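PDB 5K2M: RimK-related lysine biosynthesis protein from Thermococcus kodakarensis, which binds ADP and magnesium ions and, as a RimK-family ATP-grasp protein of the LysX subfamily, probably acts as an ATP-dependent ligase in amino-acid biosynthesis. Local coordinates for residues Asp82-Thr87 with Pro97-Ala102; Ala143-Arg148 with His159-Phe164. All coordinates share one frame; numbering follows the deposited sequence.

Contact 1. Residues Asp82-Thr87 with Pro97-Ala102; sequences DKLFAT and PEWKAA. With ADP (adenosine-5'-diphosphate), chain O.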
ATOM      1  N   ASP A  82     -21.685 -38.092  -1.823  1.00 38.41           N
ATOM      2  CA  ASP A  82     -22.826 -37.317  -2.254  1.00 38.41           C
ATOM      3  C   ASP A  82     -23.719 -38.196  -3.105  1.00 38.03           C
ATOM      4  O   ASP A  82     -23.260 -38.732  -4.114  1.00 40.02           O
ATOM      5  CB  ASP A  82     -22.361 -36.102  -3.068  1.00 39.77           C
ATOM      6  CG  ASP A  82     -23.496 -35.175  -3.392  1.00 39.93           C
ATOM      7  OD1 ASP A  82     -23.776 -34.305  -2.553  1.00 39.42           O
ATOM      8  OD2 ASP A  82     -24.161 -35.362  -4.436  1.00 40.40           O
ATOM      9  N   LYS A  83     -24.984 -38.350  -2.720  1.00 36.39           N
ATOM     10  CA  LYS A  83     -25.872 -39.254  -3.449  1.00 38.04           C
ATOM     11  C   LYS A  83     -25.911 -38.903  -4.929  1.00 38.49           C
ATOM     12  O   LYS A  83     -25.864 -39.784  -5.772  1.00 35.63           O
ATOM     13  CB  LYS A  83     -27.296 -39.236  -2.876  1.00 41.19           C
ATOM     14  CG  LYS A  83     -27.442 -39.786  -1.464  1.00 41.59           C
ATOM     15  CD  LYS A  83     -27.079 -41.255  -1.410  1.00 44.52           C
ATOM     16  CE  LYS A  83     -27.640 -41.938  -0.167  1.00 45.27           C
ATOM     17  NZ  LYS A  83     -27.053 -41.410   1.098  1.00 43.26           N
ATOM     18  N   LEU A  84     -25.956 -37.611  -5.241  1.00 39.14           N
ATOM     19  CA  LEU A  84     -26.177 -37.167  -6.609  1.00 39.33           C
ATOM     20  C   LEU A  84     -24.919 -37.285  -7.445  1.00 37.39           C
ATOM     21  O   LEU A  84     -24.966 -37.824  -8.535  1.00 39.43           O
ATOM     22  CB  LEU A  84     -26.720 -35.732  -6.628  1.00 39.76           C
ATOM     23  CG  LEU A  84     -27.144 -35.120  -7.959  1.00 42.90           C
ATOM     24  CD1 LEU A  84     -27.868 -36.118  -8.848  1.00 45.87           C
ATOM     25  CD2 LEU A  84     -28.053 -33.929  -7.725  1.00 44.32           C
ATOM     26  N   PHE A  85     -23.797 -36.785  -6.943  1.00 37.64           N
ATOM     27  CA  PHE A  85     -22.514 -36.939  -7.652  1.00 38.57           C
ATOM     28  C   PHE A  85     -22.191 -38.428  -7.834  1.00 37.39           C
ATOM     29  O   PHE A  85     -21.718 -38.843  -8.902  1.00 38.44           O
ATOM     30  CB  PHE A  85     -21.360 -36.241  -6.919  1.00 38.44           C
ATOM     31  CG  PHE A  85     -21.222 -34.771  -7.216  1.00 39.09           C
ATOM     32  CD1 PHE A  85     -22.147 -33.847  -6.731  1.00 40.10           C
ATOM     33  CD2 PHE A  85     -20.128 -34.297  -7.948  1.00 41.03           C
ATOM     34  CE1 PHE A  85     -22.002 -32.483  -6.979  1.00 39.83           C
ATOM     35  CE2 PHE A  85     -19.982 -32.939  -8.216  1.00 41.71           C
ATOM     36  CZ  PHE A  85     -20.920 -32.031  -7.726  1.00 41.98           C
ATOM     37  N   ALA A  86     -22.480 -39.241  -6.822  1.00 35.72           N
ATOM     38  CA  ALA A  86     -22.223 -40.682  -6.935  1.00 36.50           C
ATOM     39  C   ALA A  86     -23.087 -41.379  -7.985  1.00 37.94           C
ATOM     40  O   ALA A  86     -22.547 -42.176  -8.770  1.00 37.97           O
ATOM     41  CB  ALA A  86     -22.334 -41.385  -5.597  1.00 35.91           C
ATOM     42  N   THR A  87     -24.392 -41.083  -8.059  1.00 39.24           N
ATOM     43  CA  THR A  87     -25.188 -41.787  -9.065  1.00 41.30           C
ATOM     44  C   THR A  87     -24.781 -41.328 -10.451  1.00 39.87           C
ATOM     45  O   THR A  87     -24.779 -42.129 -11.368  1.00 38.79           O
ATOM     46  CB  THR A  87     -26.738 -41.781  -8.902  1.00 43.22           C
ATOM     47  OG1 THR A  87     -27.346 -40.833  -9.786  1.00 51.96           O
ATOM     48  CG2 THR A  87     -27.174 -41.581  -7.532  1.00 39.77           C
ATOM     49  N   PRO A  97     -31.292 -47.685  -9.291  1.00 44.24           N
ATOM     50  CA  PRO A  97     -32.701 -47.346  -9.330  1.00 45.00           C
ATOM     51  C   PRO A  97     -32.932 -46.098 -10.171  1.00 44.53           C
ATOM     52  O   PRO A  97     -32.053 -45.237 -10.273  1.00 43.89           O
ATOM     53  CB  PRO A  97     -33.047 -47.060  -7.867  1.00 44.52           C
ATOM     54  CG  PRO A  97     -31.965 -47.706  -7.074  1.00 44.89           C
ATOM     55  CD  PRO A  97     -30.743 -47.582  -7.932  1.00 45.13           C
ATOM     56  N   GLU A  98     -34.100 -46.029 -10.787  1.00 45.22           N
ATOM     57  CA  GLU A  98     -34.562 -44.811 -11.444  1.00 47.34           C
ATOM     58  C   GLU A  98     -34.472 -43.652 -10.480  1.00 42.28           C
ATOM     59  O   GLU A  98     -34.923 -43.768  -9.346  1.00 37.00           O
ATOM     60  CB  GLU A  98     -36.014 -44.948 -11.860  1.00 51.77           C
ATOM     61  CG  GLU A  98     -36.275 -44.458 -13.258  1.00 61.89           C
ATOM     62  CD  GLU A  98     -36.179 -45.593 -14.241  1.00 68.05           C
ATOM     63  OE1 GLU A  98     -35.097 -45.746 -14.857  1.00 73.83           O
ATOM     64  OE2 GLU A  98     -37.177 -46.347 -14.354  1.00 70.52           O
ATOM     65  N   TRP A  99     -33.924 -42.531 -10.942  1.00 40.25           N
ATOM     66  CA  TRP A  99     -33.723 -41.376 -10.089  1.00 39.45           C
ATOM     67  C   TRP A  99     -34.072 -40.084 -10.800  1.00 39.28           C
ATOM     68  O   TRP A  99     -34.138 -40.015 -12.029  1.00 38.03           O
ATOM     69  CB  TRP A  99     -32.272 -41.316  -9.601  1.00 38.77           C
ATOM     70  CG  TRP A  99     -31.316 -41.119 -10.710  1.00 38.58           C
ATOM     71  CD1 TRP A  99     -30.812 -42.079 -11.540  1.00 39.97           C
ATOM     72  CD2 TRP A  99     -30.766 -39.879 -11.143  1.00 38.97           C
ATOM     73  NE1 TRP A  99     -29.974 -41.509 -12.470  1.00 40.35           N
ATOM     74  CE2 TRP A  99     -29.927 -40.158 -12.247  1.00 40.31           C
ATOM     75  CE3 TRP A  99     -30.905 -38.553 -10.711  1.00 39.05           C
ATOM     76  CZ2 TRP A  99     -29.218 -39.162 -12.914  1.00 40.71           C
ATOM     77  CZ3 TRP A  99     -30.208 -37.569 -11.373  1.00 39.79           C
ATOM     78  CH2 TRP A  99     -29.366 -37.878 -12.463  1.00 40.49           C
ATOM     79  N   LYS A 100     -34.270 -39.046  -9.999  1.00 39.32           N
ATOM     80  CA  LYS A 100     -34.597 -37.734 -10.519  1.00 40.51           C
ATOM     81  C   LYS A 100     -34.057 -36.682  -9.548  1.00 39.15           C
ATOM     82  O   LYS A 100     -34.048 -36.901  -8.334  1.00 40.03           O
ATOM     83  CB  LYS A 100     -36.109 -37.626 -10.684  1.00 43.26           C
ATOM     84  CG  LYS A 100     -36.565 -36.677 -11.777  1.00 45.86           C
ATOM     85  CD  LYS A 100     -36.449 -37.274 -13.171  1.00 45.72           C
ATOM     86  CE  LYS A 100     -36.757 -36.201 -14.202  1.00 46.93           C
ATOM     87  NZ  LYS A 100     -36.693 -36.721 -15.591  1.00 50.33           N
ATOM     88  N   ALA A 101     -33.560 -35.574 -10.087  1.00 37.33           N
ATOM     89  CA  ALA A 101     -33.066 -34.487  -9.269  1.00 37.99           C
ATOM     90  C   ALA A 101     -33.670 -33.155  -9.708  1.00 37.62           C
ATOM     91  O   ALA A 101     -33.786 -32.858 -10.915  1.00 37.39           O
ATOM     92  CB  ALA A 101     -31.541 -34.430  -9.315  1.00 37.99           C
ATOM     93  N   ALA A 102     -34.076 -32.372  -8.718  1.00 36.61           N
ATOM     94  CA  ALA A 102     -34.596 -31.026  -8.937  1.00 37.14           C
ATOM     95  C   ALA A 102     -33.841 -30.032  -8.061  1.00 37.45           C
ATOM     96  O   ALA A 102     -33.220 -30.405  -7.049  1.00 36.39           O
ATOM     97  CB  ALA A 102     -36.089 -30.981  -8.642  1.00 36.72           C
TER
HETATM   98  PB  ADP O 301     -27.934 -43.818   3.629  1.00 39.40           P
HETATM   99  O1B ADP O 301     -27.736 -45.254   4.029  1.00 38.60           O
HETATM  100  O2B ADP O 301     -28.663 -42.983   4.653  1.00 35.17           O
HETATM  101  O3B ADP O 301     -26.700 -43.109   3.126  1.00 37.34           O
HETATM  102  PA  ADP O 301     -29.430 -45.107   1.512  1.00 36.71           P
HETATM  103  O1A ADP O 301     -28.411 -46.227   1.574  1.00 38.17           O
HETATM  104  O2A ADP O 301     -29.783 -44.626   0.141  1.00 32.63           O
HETATM  105  O3A ADP O 301     -28.985 -43.844   2.397  1.00 36.49           O
HETATM  106  O5' ADP O 301     -30.782 -45.573   2.238  1.00 33.36           O
HETATM  107  C5' ADP O 301     -30.762 -46.258   3.469  1.00 32.34           C
HETATM  108  C4' ADP O 301     -31.588 -47.529   3.365  1.00 33.10           C
HETATM  109  O4' ADP O 301     -32.940 -47.193   3.036  1.00 31.75           O
HETATM  110  C3' ADP O 301     -31.120 -48.517   2.308  1.00 32.87           C
HETATM  111  O3' ADP O 301     -30.143 -49.432   2.827  1.00 32.72           O
HETATM  112  C2' ADP O 301     -32.421 -49.205   1.943  1.00 31.13           C
HETATM  113  O2' ADP O 301     -32.755 -50.242   2.864  1.00 30.90           O
HETATM  114  C1' ADP O 301     -33.465 -48.125   2.098  1.00 31.29           C
HETATM  115  N9  ADP O 301     -33.691 -47.447   0.814  1.00 31.00           N
HETATM  116  C8  ADP O 301     -33.049 -46.350   0.363  1.00 31.58           C
HETATM  117  N7  ADP O 301     -33.477 -45.991  -0.860  1.00 31.45           N
HETATM  118  C5  ADP O 301     -34.412 -46.894  -1.211  1.00 30.78           C
HETATM  119  C6  ADP O 301     -35.286 -47.101  -2.364  1.00 29.16           C
HETATM  120  N6  ADP O 301     -35.235 -46.261  -3.420  1.00 28.90           N
HETATM  121  N1  ADP O 301     -36.126 -48.154  -2.325  1.00 28.90           N
HETATM  122  C2  ADP O 301     -36.185 -48.996  -1.284  1.00 29.36           C
HETATM  123  N3  ADP O 301     -35.424 -48.874  -0.197  1.00 29.48           N
HETATM  124  C4  ADP O 301     -34.543 -47.856  -0.107  1.00 30.68           C
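Thr87 reaches across from the helix to lay its hydroxyl over one face of the Trp99 indole, with OG1 3.6 Å above the ring plane and over its centre; the nearest ring atom, CE2, is also 3.6 Å from OG1. Trp99 holds CG between its backbone N and carbonyl carbon (chi1 64°), which lets the ring lie against the helix. One turn earlier, Leu84 crosses the indole side chain at about a right angle. Its CD1 meets CZ3 of Trp99 at 3.7 Å, obliquely, while its CD2 packs 3.9 Å from CB of Ala101. Helix 83-90 thus leans on strand 99-102, an outer strand of its sheet within this chain, and antiparallel pairing with a second subunit carries that sheet on across the interface.

Asp82 N-caps the helix: its OD2 takes a nearly straight bond from Phe85 N at 2.9 Å and a weaker, bent one from Leu84 N. Next to the cap, Lys83 sends NZ to ADP O3B at 2.7 Å, and NZ also bonds to Glu241. The interface between the segments has no hydrogen bond, and the buried Thr87 OG1 finds no polar partner in the model, so this contact rests on van der Waals packing beside a charged phosphate site.

Contact 2. Residues Ala143-Arg148 with His159-Phe164; sequences AVLEHR and HYFQEF. With ADP (adenosine-5'-diphosphate), chain O.
Leu145 reaches strand 159-163 through a single methyl, CD2, which lies 3.4 Å from ND1 and 3.5 Å from CE1 of His159 and also meets Phe161, at the ring edge, 4.2 Å from CZ. The two residues lie two apart on the strand, and the methyl bridges them.

Arg148, about one helical turn further on, can be followed outward. Its CB lies 4.2 Å from CE1 of His159. CG stands anti to the carbonyl carbon (chi1 -69°), and with a bend at chi2 the atoms CG, CD and NE come no nearer to His159 than CB does, the two side chains running past each other in opposite directions. The next approach is made at the tip, where the guanidinium is almost parallel to the imidazole, the planes 3° apart, with Arg148 NH2 placed obliquely 4.0 Å from His159 ND1. NH1 of Arg148 donates to a water at 3.0 Å lying at the guanidinium edge, and that water also accepts from Tyr160 N, so helix and strand are joined through solvent. NH2 is further held by the carbonyl of Tyr156. Were His159 replaced by an alanine, Leu145 CD2 would probably lose its closest neighbour across the contact, and Arg148 NH2 would be left without its neighbour on the strand.

Further along, the strand reaches the nucleotide through one side chain and one backbone carbonyl. Gln162 OE1 and the carbonyl O of Glu163 each accept from adenine N6 at 3.0 Å, while Lys122 also bonds to Gln162 OE1. Helix 138-150 therefore packs against one end of a strand whose other end reads the adenine amino group, an arrangement typical of the ATP-grasp fold, in which the nucleotide binds between two domains and a strand-end carbonyl recognises adenine.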
ATOM      1  N   ALA A 143     -45.515 -32.144   1.949  1.00 37.91           N
ATOM      2  CA  ALA A 143     -45.059 -32.094   3.338  1.00 38.58           C
ATOM      3  C   ALA A 143     -43.532 -32.172   3.412  1.00 39.61           C
ATOM      4  O   ALA A 143     -42.906 -31.341   4.056  1.00 40.49           O
ATOM      5  CB  ALA A 143     -45.690 -33.220   4.137  1.00 40.23           C
ATOM      6  N   VAL A 144     -42.935 -33.139   2.716  1.00 39.61           N
ATOM      7  CA  VAL A 144     -41.481 -33.281   2.692  1.00 39.08           C
ATOM      8  C   VAL A 144     -40.808 -32.013   2.164  1.00 39.99           C
ATOM      9  O   VAL A 144     -39.869 -31.501   2.776  1.00 37.27           O
ATOM     10  CB  VAL A 144     -41.045 -34.506   1.860  1.00 40.49           C
ATOM     11  CG1 VAL A 144     -39.530 -34.522   1.632  1.00 41.83           C
ATOM     12  CG2 VAL A 144     -41.477 -35.779   2.566  1.00 41.95           C
ATOM     13  N   LEU A 145     -41.288 -31.502   1.036  1.00 40.18           N
ATOM     14  CA  LEU A 145     -40.689 -30.305   0.442  1.00 41.23           C
ATOM     15  C   LEU A 145     -40.880 -29.054   1.315  1.00 41.97           C
ATOM     16  O   LEU A 145     -39.984 -28.204   1.382  1.00 39.42           O
ATOM     17  CB  LEU A 145     -41.244 -30.060  -0.956  1.00 41.32           C
ATOM     18  CG  LEU A 145     -40.939 -31.153  -1.985  1.00 41.14           C
ATOM     19  CD1 LEU A 145     -41.721 -30.864  -3.252  1.00 40.60           C
ATOM     20  CD2 LEU A 145     -39.447 -31.230  -2.275  1.00 41.22           C
ATOM     21  N   GLU A 146     -42.027 -28.947   1.984  1.00 44.29           N
ATOM     22  CA  GLU A 146     -42.256 -27.859   2.960  1.00 47.99           C
ATOM     23  C   GLU A 146     -41.207 -27.899   4.060  1.00 47.10           C
ATOM     24  O   GLU A 146     -40.649 -26.876   4.442  1.00 47.40           O
ATOM     25  CB  GLU A 146     -43.653 -27.944   3.613  1.00 53.10           C
ATOM     26  CG  GLU A 146     -44.699 -26.992   3.051  1.00 58.82           C
ATOM     27  CD  GLU A 146     -44.374 -25.519   3.295  1.00 61.45           C
ATOM     28  OE1 GLU A 146     -44.433 -25.047   4.463  1.00 58.00           O
ATOM     29  OE2 GLU A 146     -44.059 -24.837   2.296  1.00 66.45           O
ATOM     30  N   HIS A 147     -40.943 -29.084   4.585  1.00 45.42           N
ATOM     31  CA  HIS A 147     -39.954 -29.201   5.660  1.00 46.59           C
ATOM     32  C   HIS A 147     -38.529 -28.953   5.183  1.00 45.73           C
ATOM     33  O   HIS A 147     -37.788 -28.233   5.842  1.00 46.35           O
ATOM     34  CB  HIS A 147     -40.096 -30.533   6.395  1.00 43.17           C
ATOM     35  CG  HIS A 147     -41.354 -30.619   7.194  1.00 44.13           C
ATOM     36  ND1 HIS A 147     -41.371 -30.570   8.572  1.00 44.60           N
ATOM     37  CD2 HIS A 147     -42.648 -30.680   6.807  1.00 44.18           C
ATOM     38  CE1 HIS A 147     -42.619 -30.628   8.994  1.00 43.99           C
ATOM     39  NE2 HIS A 147     -43.413 -30.693   7.945  1.00 46.05           N
ATOM     40  N   ARG A 148     -38.153 -29.509   4.035  1.00 47.84           N
ATOM     41  CA  ARG A 148     -36.823 -29.259   3.475  1.00 48.84           C
ATOM     42  C   ARG A 148     -36.576 -27.765   3.251  1.00 50.98           C
ATOM     43  O   ARG A 148     -35.494 -27.256   3.533  1.00 53.80           O
ATOM     44  CB  ARG A 148     -36.648 -29.999   2.157  1.00 50.41           C
ATOM     45  CG  ARG A 148     -36.577 -31.504   2.297  1.00 50.55           C
ATOM     46  CD  ARG A 148     -35.287 -31.962   2.941  1.00 50.63           C
ATOM     47  NE  ARG A 148     -35.029 -33.327   2.511  1.00 55.33           N
ATOM     48  CZ  ARG A 148     -34.494 -33.650   1.331  1.00 55.94           C
ATOM     49  NH1 ARG A 148     -34.348 -34.933   1.028  1.00 55.21           N
ATOM     50  NH2 ARG A 148     -34.090 -32.707   0.463  1.00 52.50           N
ATOM     51  N   HIS A 159     -32.775 -31.516  -4.426  1.00 38.66           N
ATOM     52  CA  HIS A 159     -33.827 -32.516  -4.260  1.00 38.57           C
ATOM     53  C   HIS A 159     -33.561 -33.756  -5.083  1.00 39.06           C
ATOM     54  O   HIS A 159     -33.677 -33.727  -6.310  1.00 41.08           O
ATOM     55  CB  HIS A 159     -35.170 -31.917  -4.632  1.00 39.50           C
ATOM     56  CG  HIS A 159     -35.546 -30.754  -3.783  1.00 41.21           C
ATOM     57  ND1 HIS A 159     -36.034 -30.900  -2.504  1.00 42.34           N
ATOM     58  CD2 HIS A 159     -35.466 -29.425  -4.008  1.00 42.73           C
ATOM     59  CE1 HIS A 159     -36.255 -29.707  -1.983  1.00 42.81           C
ATOM     60  NE2 HIS A 159     -35.930 -28.796  -2.881  1.00 43.19           N
ATOM     61  N   TYR A 160     -33.223 -34.844  -4.387  1.00 37.22           N
ATOM     62  CA  TYR A 160     -32.830 -36.107  -4.993  1.00 37.01           C
ATOM     63  C   TYR A 160     -33.828 -37.175  -4.604  1.00 37.41           C
ATOM     64  O   TYR A 160     -34.160 -37.339  -3.411  1.00 35.08           O
ATOM     65  CB  TYR A 160     -31.430 -36.492  -4.501  1.00 37.70           C
ATOM     66  CG  TYR A 160     -30.941 -37.851  -4.942  1.00 37.83           C
ATOM     67  CD1 TYR A 160     -30.280 -38.021  -6.144  1.00 39.33           C
ATOM     68  CD2 TYR A 160     -31.143 -38.971  -4.142  1.00 40.08           C
ATOM     69  CE1 TYR A 160     -29.819 -39.269  -6.539  1.00 39.68           C
ATOM     70  CE2 TYR A 160     -30.699 -40.222  -4.524  1.00 39.44           C
ATOM     71  CZ  TYR A 160     -30.023 -40.366  -5.713  1.00 40.28           C
ATOM     72  OH  TYR A 160     -29.580 -41.615  -6.077  1.00 40.57           O
ATOM     73  N   PHE A 161     -34.300 -37.906  -5.614  1.00 36.03           N
ATOM     74  CA  PHE A 161     -35.377 -38.879  -5.448  1.00 36.12           C
ATOM     75  C   PHE A 161     -35.065 -40.159  -6.219  1.00 36.17           C
ATOM     76  O   PHE A 161     -34.410 -40.115  -7.236  1.00 36.26           O
ATOM     77  CB  PHE A 161     -36.684 -38.334  -6.032  1.00 36.47           C
ATOM     78  CG  PHE A 161     -37.219 -37.118  -5.348  1.00 37.77           C
ATOM     79  CD1 PHE A 161     -38.033 -37.234  -4.233  1.00 38.47           C
ATOM     80  CD2 PHE A 161     -36.963 -35.853  -5.849  1.00 39.87           C
ATOM     81  CE1 PHE A 161     -38.570 -36.112  -3.622  1.00 38.36           C
ATOM     82  CE2 PHE A 161     -37.489 -34.728  -5.233  1.00 39.54           C
ATOM     83  CZ  PHE A 161     -38.293 -34.859  -4.119  1.00 38.21           C
ATOM     84  N   GLN A 162     -35.557 -41.285  -5.722  1.00 38.25           N
ATOM     85  CA  GLN A 162     -35.541 -42.545  -6.455  1.00 40.44           C
ATOM     86  C   GLN A 162     -36.938 -43.133  -6.497  1.00 38.50           C
ATOM     87  O   GLN A 162     -37.774 -42.803  -5.669  1.00 39.36           O
ATOM     88  CB  GLN A 162     -34.639 -43.563  -5.762  1.00 41.35           C
ATOM     89  CG  GLN A 162     -33.156 -43.261  -5.818  1.00 42.58           C
ATOM     90  CD  GLN A 162     -32.351 -44.273  -5.019  1.00 41.22           C
ATOM     91  OE1 GLN A 162     -32.743 -44.649  -3.929  1.00 41.16           O
ATOM     92  NE2 GLN A 162     -31.225 -44.711  -5.559  1.00 41.68           N
ATOM     93  N   GLU A 163     -37.189 -43.994  -7.473  1.00 38.81           N
ATOM     94  CA  GLU A 163     -38.329 -44.907  -7.409  1.00 40.84           C
ATOM     95  C   GLU A 163     -38.235 -45.732  -6.131  1.00 40.37           C
ATOM     96  O   GLU A 163     -37.138 -46.105  -5.717  1.00 39.81           O
ATOM     97  CB  GLU A 163     -38.337 -45.856  -8.616  1.00 41.48           C
ATOM     98  CG  GLU A 163     -37.168 -46.831  -8.654  1.00 43.79           C
ATOM     99  CD  GLU A 163     -37.166 -47.731  -9.879  1.00 47.15           C
ATOM    100  OE1 GLU A 163     -38.238 -47.975 -10.456  1.00 51.21           O
ATOM    101  OE2 GLU A 163     -36.081 -48.187 -10.282  1.00 47.56           O
ATOM    102  N   PHE A 164     -39.371 -46.036  -5.509  1.00 42.43           N
ATOM    103  CA  PHE A 164     -39.363 -46.968  -4.382  1.00 41.94           C
ATOM    104  C   PHE A 164     -39.149 -48.376  -4.922  1.00 42.15           C
ATOM    105  O   PHE A 164     -39.934 -48.870  -5.732  1.00 42.46           O
ATOM    106  CB  PHE A 164     -40.655 -46.903  -3.580  1.00 42.55           C
ATOM    107  CG  PHE A 164     -40.730 -47.913  -2.460  1.00 42.74           C
ATOM    108  CD1 PHE A 164     -40.013 -47.726  -1.284  1.00 42.17           C
ATOM    109  CD2 PHE A 164     -41.533 -49.038  -2.572  1.00 42.88           C
ATOM    110  CE1 PHE A 164     -40.085 -48.648  -0.251  1.00 41.54           C
ATOM    111  CE2 PHE A 164     -41.616 -49.956  -1.534  1.00 42.38           C
ATOM    112  CZ  PHE A 164     -40.882 -49.769  -0.378  1.00 41.39           C
TER
HETATM  113  PB  ADP O 301     -27.934 -43.818   3.629  1.00 39.40           P
HETATM  114  O1B ADP O 301     -27.736 -45.254   4.029  1.00 38.60           O
HETATM  115  O2B ADP O 301     -28.663 -42.983   4.653  1.00 35.17           O
HETATM  116  O3B ADP O 301     -26.700 -43.109   3.126  1.00 37.34           O
HETATM  117  PA  ADP O 301     -29.430 -45.107   1.512  1.00 36.71           P
HETATM  118  O1A ADP O 301     -28.411 -46.227   1.574  1.00 38.17           O
HETATM  119  O2A ADP O 301     -29.783 -44.626   0.141  1.00 32.63           O
HETATM  120  O3A ADP O 301     -28.985 -43.844   2.397  1.00 36.49           O
HETATM  121  O5' ADP O 301     -30.782 -45.573   2.238  1.00 33.36           O
HETATM  122  C5' ADP O 301     -30.762 -46.258   3.469  1.00 32.34           C
HETATM  123  C4' ADP O 301     -31.588 -47.529   3.365  1.00 33.10           C
HETATM  124  O4' ADP O 301     -32.940 -47.193   3.036  1.00 31.75           O
HETATM  125  C3' ADP O 301     -31.120 -48.517   2.308  1.00 32.87           C
HETATM  126  O3' ADP O 301     -30.143 -49.432   2.827  1.00 32.72           O
HETATM  127  C2' ADP O 301     -32.421 -49.205   1.943  1.00 31.13           C
HETATM  128  O2' ADP O 301     -32.755 -50.242   2.864  1.00 30.90           O
HETATM  129  C1' ADP O 301     -33.465 -48.125   2.098  1.00 31.29           C
HETATM  130  N9  ADP O 301     -33.691 -47.447   0.814  1.00 31.00           N
HETATM  131  C8  ADP O 301     -33.049 -46.350   0.363  1.00 31.58           C
HETATM  132  N7  ADP O 301     -33.477 -45.991  -0.860  1.00 31.45           N
HETATM  133  C5  ADP O 301     -34.412 -46.894  -1.211  1.00 30.78           C
HETATM  134  C6  ADP O 301     -35.286 -47.101  -2.364  1.00 29.16           C
HETATM  135  N6  ADP O 301     -35.235 -46.261  -3.420  1.00 28.90           N
HETATM  136  N1  ADP O 301     -36.126 -48.154  -2.325  1.00 28.90           N
HETATM  137  C2  ADP O 301     -36.185 -48.996  -1.284  1.00 29.36           C
HETATM  138  N3  ADP O 301     -35.424 -48.874  -0.197  1.00 29.48           N
HETATM  139  C4  ADP O 301     -34.543 -47.856  -0.107  1.00 30.68           C
HETATM  140  O   HOH W   1     -33.132 -34.604  -1.644  1.00 43.94           O

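Both contacts are buried, and each sets a helix against the same antiparallel sheet, in which strands 99-102 and 159-163 are neighbours; their backbones meet through probable hydrogen bonds from Ala102 N to His159 O and from Phe161 N to Lys100 O. The centres lie about 12 Å apart, and contact 1 is nearer the chain's centre. It packs methyls and a hydroxyl round an indole without a hydrogen bond, whereas contact 2 adds a guanidinium, an imidazole and a bridging water. Their roles at ADP also differ: in contact 1 the helix supplies a lysine to the phosphates, while in contact 2 the strand supplies acceptors to the adenine. A second subunit approaches contact 1, a third contact 2.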